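Long-range contact in mRNA export factor MEX67 (Candida albicans, PDB 1Q40), which probably exports mRNA from the nucleus, its NTF2-like middle domain pairing with a second protein chain: residues S122-K127 with M135-G140. Sequence-based numbering, arbitrary orientation.
Sequences SMEVYK and MITLHG
Glu124 and His139 meet on the face of the sheet that also carries Ser122, Tyr126, Met135 and Thr137. The Glu124 chain turns at chi2 (85°), which swings CD toward the facing strand and sets the carboxylate against the edge of the imidazole, the two planes nearly coplanar at 25°. His139 NE2 donates to Glu124 OE2 at 2.9 Å, although a close neighbour elsewhere makes the place of OE2 less sure. The far ring nitrogen, ND1, is hydrogen-bonded to Asp184 OD1 on strand 181-190; if OE2 is where it is modelled, carboxylates at both ring nitrogens would favour a protonated imidazole. Outside the hairpin, Glu124 OE1 pairs with a basic side chain of another protein chain, which puts this polar group at the interface. Ser122 OG sits 3.4 Å from His139 CD2, buried without a polar partner.

Strands 122-127 and 134-146 make an antiparallel hairpin in the strongly curved sheet of an NTF2-like fold, with Ser122-His139, Glu124-Thr137 and Tyr126-Met135 as its hydrogen-bonded pairs. At the last of these, chi1 of Tyr126 (50°) puts CG between the backbone N and the carbonyl carbon, from where the ring turns one face to Met135 CB in a CH-pi contact, 3.8 Å from the centroid. Met123 and Met135 are selenomethionines, and Met135 SE makes an oblique Met-aromatic contact with the same ring. Thr137 OG1 bonds to Thr186 OG1.

The opposite face is apolar. Met123 reaches alongside Ile136, SE to CG2 4.1 Å, and its CE comes within 4.2 Å of Leu138 CD1; Val125 CG2 approaches Ile136 CG1. Helix 14-29 packs here, with Ile21 on Ile136 and Leu25 on Leu138.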
ATOM      1  N   SER B 122      -3.240 -11.076   6.095  1.00 39.13           N
ATOM      2  CA  SER B 122      -3.001 -10.175   7.220  1.00 39.10           C
ATOM      3  C   SER B 122      -3.860  -8.925   7.060  1.00 38.48           C
ATOM      4  O   SER B 122      -4.270  -8.572   5.952  1.00 37.07           O
ATOM      5  CB  SER B 122      -1.516  -9.817   7.361  1.00 38.53           C
ATOM      6  OG  SER B 122      -1.030  -9.063   6.262  1.00 37.86           O
HETATM    7  N   MSE B 123      -4.127  -8.263   8.179  1.00 39.07           N
HETATM    8  CA  MSE B 123      -5.061  -7.145   8.214  1.00 39.40           C
HETATM    9  C   MSE B 123      -4.674  -6.148   9.301  1.00 39.76           C
HETATM   10  O   MSE B 123      -4.259  -6.552  10.380  1.00 40.05           O
HETATM   11  CB  MSE B 123      -6.466  -7.686   8.488  1.00 40.56           C
HETATM   12  CG  MSE B 123      -7.618  -6.697   8.275  1.00 41.68           C
HETATM   13 SE   MSE B 123      -9.386  -7.464   8.761  0.50 44.08          SE
HETATM   14  CE  MSE B 123      -9.043  -9.298   8.414  1.00 44.33           C
ATOM     15  N   GLU B 124      -4.807  -4.857   8.999  1.00 39.24           N
ATOM     16  CA  GLU B 124      -4.762  -3.788   9.997  1.00 40.32           C
ATOM     17  C   GLU B 124      -6.105  -3.064  10.011  1.00 41.07           C
ATOM     18  O   GLU B 124      -6.718  -2.873   8.967  1.00 39.59           O
ATOM     19  CB  GLU B 124      -3.659  -2.783   9.672  1.00 39.23           C
ATOM     20  CG  GLU B 124      -2.276  -3.390   9.522  1.00 39.50           C
ATOM     21  CD  GLU B 124      -1.991  -3.921   8.125  1.00 38.63           C
ATOM     22  OE1 GLU B 124      -1.715  -5.122   8.004  1.00 38.25           O
ATOM     23  OE2 GLU B 124      -2.035  -3.141   7.143  1.00 37.95           O
ATOM     24  N   VAL B 125      -6.561  -2.668  11.195  1.00 42.90           N
ATOM     25  CA  VAL B 125      -7.780  -1.872  11.336  1.00 44.45           C
ATOM     26  C   VAL B 125      -7.574  -0.793  12.406  1.00 46.01           C
ATOM     27  O   VAL B 125      -7.114  -1.078  13.511  1.00 46.04           O
ATOM     28  CB  VAL B 125      -9.028  -2.761  11.632  1.00 45.90           C
ATOM     29  CG1 VAL B 125      -8.755  -3.750  12.736  1.00 47.64           C
ATOM     30  CG2 VAL B 125     -10.256  -1.908  11.979  1.00 47.39           C
ATOM     31  N   TYR B 126      -7.899   0.445  12.050  1.00 46.86           N
ATOM     32  CA  TYR B 126      -7.676   1.592  12.917  1.00 48.85           C
ATOM     33  C   TYR B 126      -8.612   2.747  12.548  1.00 50.68           C
ATOM     34  O   TYR B 126      -9.307   2.691  11.545  1.00 50.03           O
ATOM     35  CB  TYR B 126      -6.204   2.032  12.843  1.00 47.87           C
ATOM     36  CG  TYR B 126      -5.654   2.219  11.427  1.00 45.67           C
ATOM     37  CD1 TYR B 126      -5.486   3.491  10.894  1.00 44.55           C
ATOM     38  CD2 TYR B 126      -5.298   1.125  10.635  1.00 44.67           C
ATOM     39  CE1 TYR B 126      -4.981   3.680   9.606  1.00 43.42           C
ATOM     40  CE2 TYR B 126      -4.790   1.301   9.331  1.00 43.04           C
ATOM     41  CZ  TYR B 126      -4.635   2.587   8.832  1.00 42.35           C
ATOM     42  OH  TYR B 126      -4.135   2.790   7.570  1.00 38.89           O
ATOM     43  N   LYS B 127      -8.625   3.791  13.369  1.00 53.47           N
ATOM     44  CA  LYS B 127      -9.514   4.932  13.167  1.00 55.88           C
ATOM     45  C   LYS B 127      -9.072   5.835  12.008  1.00 55.53           C
ATOM     46  O   LYS B 127      -7.889   6.127  11.847  1.00 54.37           O
ATOM     47  CB  LYS B 127      -9.602   5.781  14.446  1.00 57.71           C
ATOM     48  CG  LYS B 127     -10.511   5.216  15.533  1.00 61.63           C
ATOM     49  CD  LYS B 127     -10.637   6.199  16.705  1.00 66.08           C
ATOM     50  CE  LYS B 127     -11.367   5.586  17.899  1.00 69.19           C
ATOM     51  NZ  LYS B 127     -11.811   6.619  18.882  1.00 71.73           N
HETATM   52  N   MSE B 135     -10.420   2.541   9.032  1.00 48.70           N
HETATM   53  CA  MSE B 135      -9.606   2.083   7.915  1.00 46.48           C
HETATM   54  C   MSE B 135      -9.413   0.595   8.070  1.00 44.29           C
HETATM   55  O   MSE B 135      -9.020   0.145   9.136  1.00 44.29           O
HETATM   56  CB  MSE B 135      -8.225   2.724   7.962  1.00 46.42           C
HETATM   57  CG  MSE B 135      -8.209   4.221   7.856  1.00 50.03           C
HETATM   58 SE   MSE B 135      -7.638   4.769   6.080  1.00 54.64          SE
HETATM   59  CE  MSE B 135      -5.821   4.630   6.196  1.00 54.60           C
ATOM     60  N   ILE B 136      -9.687  -0.161   7.013  1.00 41.50           N
ATOM     61  CA  ILE B 136      -9.411  -1.590   6.977  1.00 39.96           C
ATOM     62  C   ILE B 136      -8.515  -1.899   5.776  1.00 37.36           C
ATOM     63  O   ILE B 136      -8.896  -1.635   4.640  1.00 35.19           O
ATOM     64  CB  ILE B 136     -10.718  -2.401   6.857  1.00 40.72           C
ATOM     65  CG1 ILE B 136     -11.716  -2.021   7.960  1.00 42.50           C
ATOM     66  CG2 ILE B 136     -10.403  -3.895   6.906  1.00 40.64           C
ATOM     67  CD1 ILE B 136     -13.134  -2.491   7.696  1.00 43.48           C
ATOM     68  N   THR B 137      -7.337  -2.458   6.037  1.00 35.54           N
ATOM     69  CA  THR B 137      -6.430  -2.898   4.980  1.00 34.16           C
ATOM     70  C   THR B 137      -6.170  -4.403   5.076  1.00 33.76           C
ATOM     71  O   THR B 137      -5.766  -4.913   6.121  1.00 34.28           O
ATOM     72  CB  THR B 137      -5.124  -2.103   5.042  1.00 32.97           C
ATOM     73  OG1 THR B 137      -5.398  -0.741   4.702  1.00 34.78           O
ATOM     74  CG2 THR B 137      -4.143  -2.530   3.969  1.00 32.40           C
ATOM     75  N   LEU B 138      -6.414  -5.099   3.969  1.00 32.27           N
ATOM     76  CA  LEU B 138      -6.247  -6.535   3.872  1.00 31.19           C
ATOM     77  C   LEU B 138      -5.134  -6.846   2.883  1.00 29.76           C
ATOM     78  O   LEU B 138      -5.032  -6.207   1.837  1.00 28.14           O
ATOM     79  CB  LEU B 138      -7.558  -7.170   3.400  1.00 31.87           C
ATOM     80  CG  LEU B 138      -7.564  -8.695   3.206  1.00 31.72           C
ATOM     81  CD1 LEU B 138      -7.442  -9.389   4.536  1.00 32.20           C
ATOM     82  CD2 LEU B 138      -8.806  -9.164   2.439  1.00 31.57           C
ATOM     83  N   HIS B 139      -4.296  -7.823   3.231  1.00 29.22           N
ATOM     84  CA  HIS B 139      -3.190  -8.291   2.393  1.00 28.44           C
ATOM     85  C   HIS B 139      -3.314  -9.793   2.214  1.00 28.86           C
ATOM     86  O   HIS B 139      -3.621 -10.504   3.167  1.00 29.87           O
ATOM     87  CB  HIS B 139      -1.831  -7.995   3.030  1.00 28.40           C
ATOM     88  CG  HIS B 139      -1.685  -6.596   3.553  1.00 27.35           C
ATOM     89  ND1 HIS B 139      -1.249  -5.551   2.769  1.00 26.62           N
ATOM     90  CD2 HIS B 139      -1.876  -6.083   4.791  1.00 27.93           C
ATOM     91  CE1 HIS B 139      -1.216  -4.447   3.494  1.00 26.18           C
ATOM     92  NE2 HIS B 139      -1.594  -4.743   4.725  1.00 27.48           N
ATOM     93  N   GLY B 140      -3.060 -10.291   1.009  1.00 28.29           N
ATOM     94  CA  GLY B 140      -3.121 -11.721   0.777  1.00 28.82           C
ATOM     95  C   GLY B 140      -2.963 -12.130  -0.670  1.00 28.48           C
ATOM     96  O   GLY B 140      -2.255 -11.474  -1.438  1.00 27.29           O
TER
HETATM   97  O   HOH W   1      -4.195   0.909   6.071  1.00 38.67           O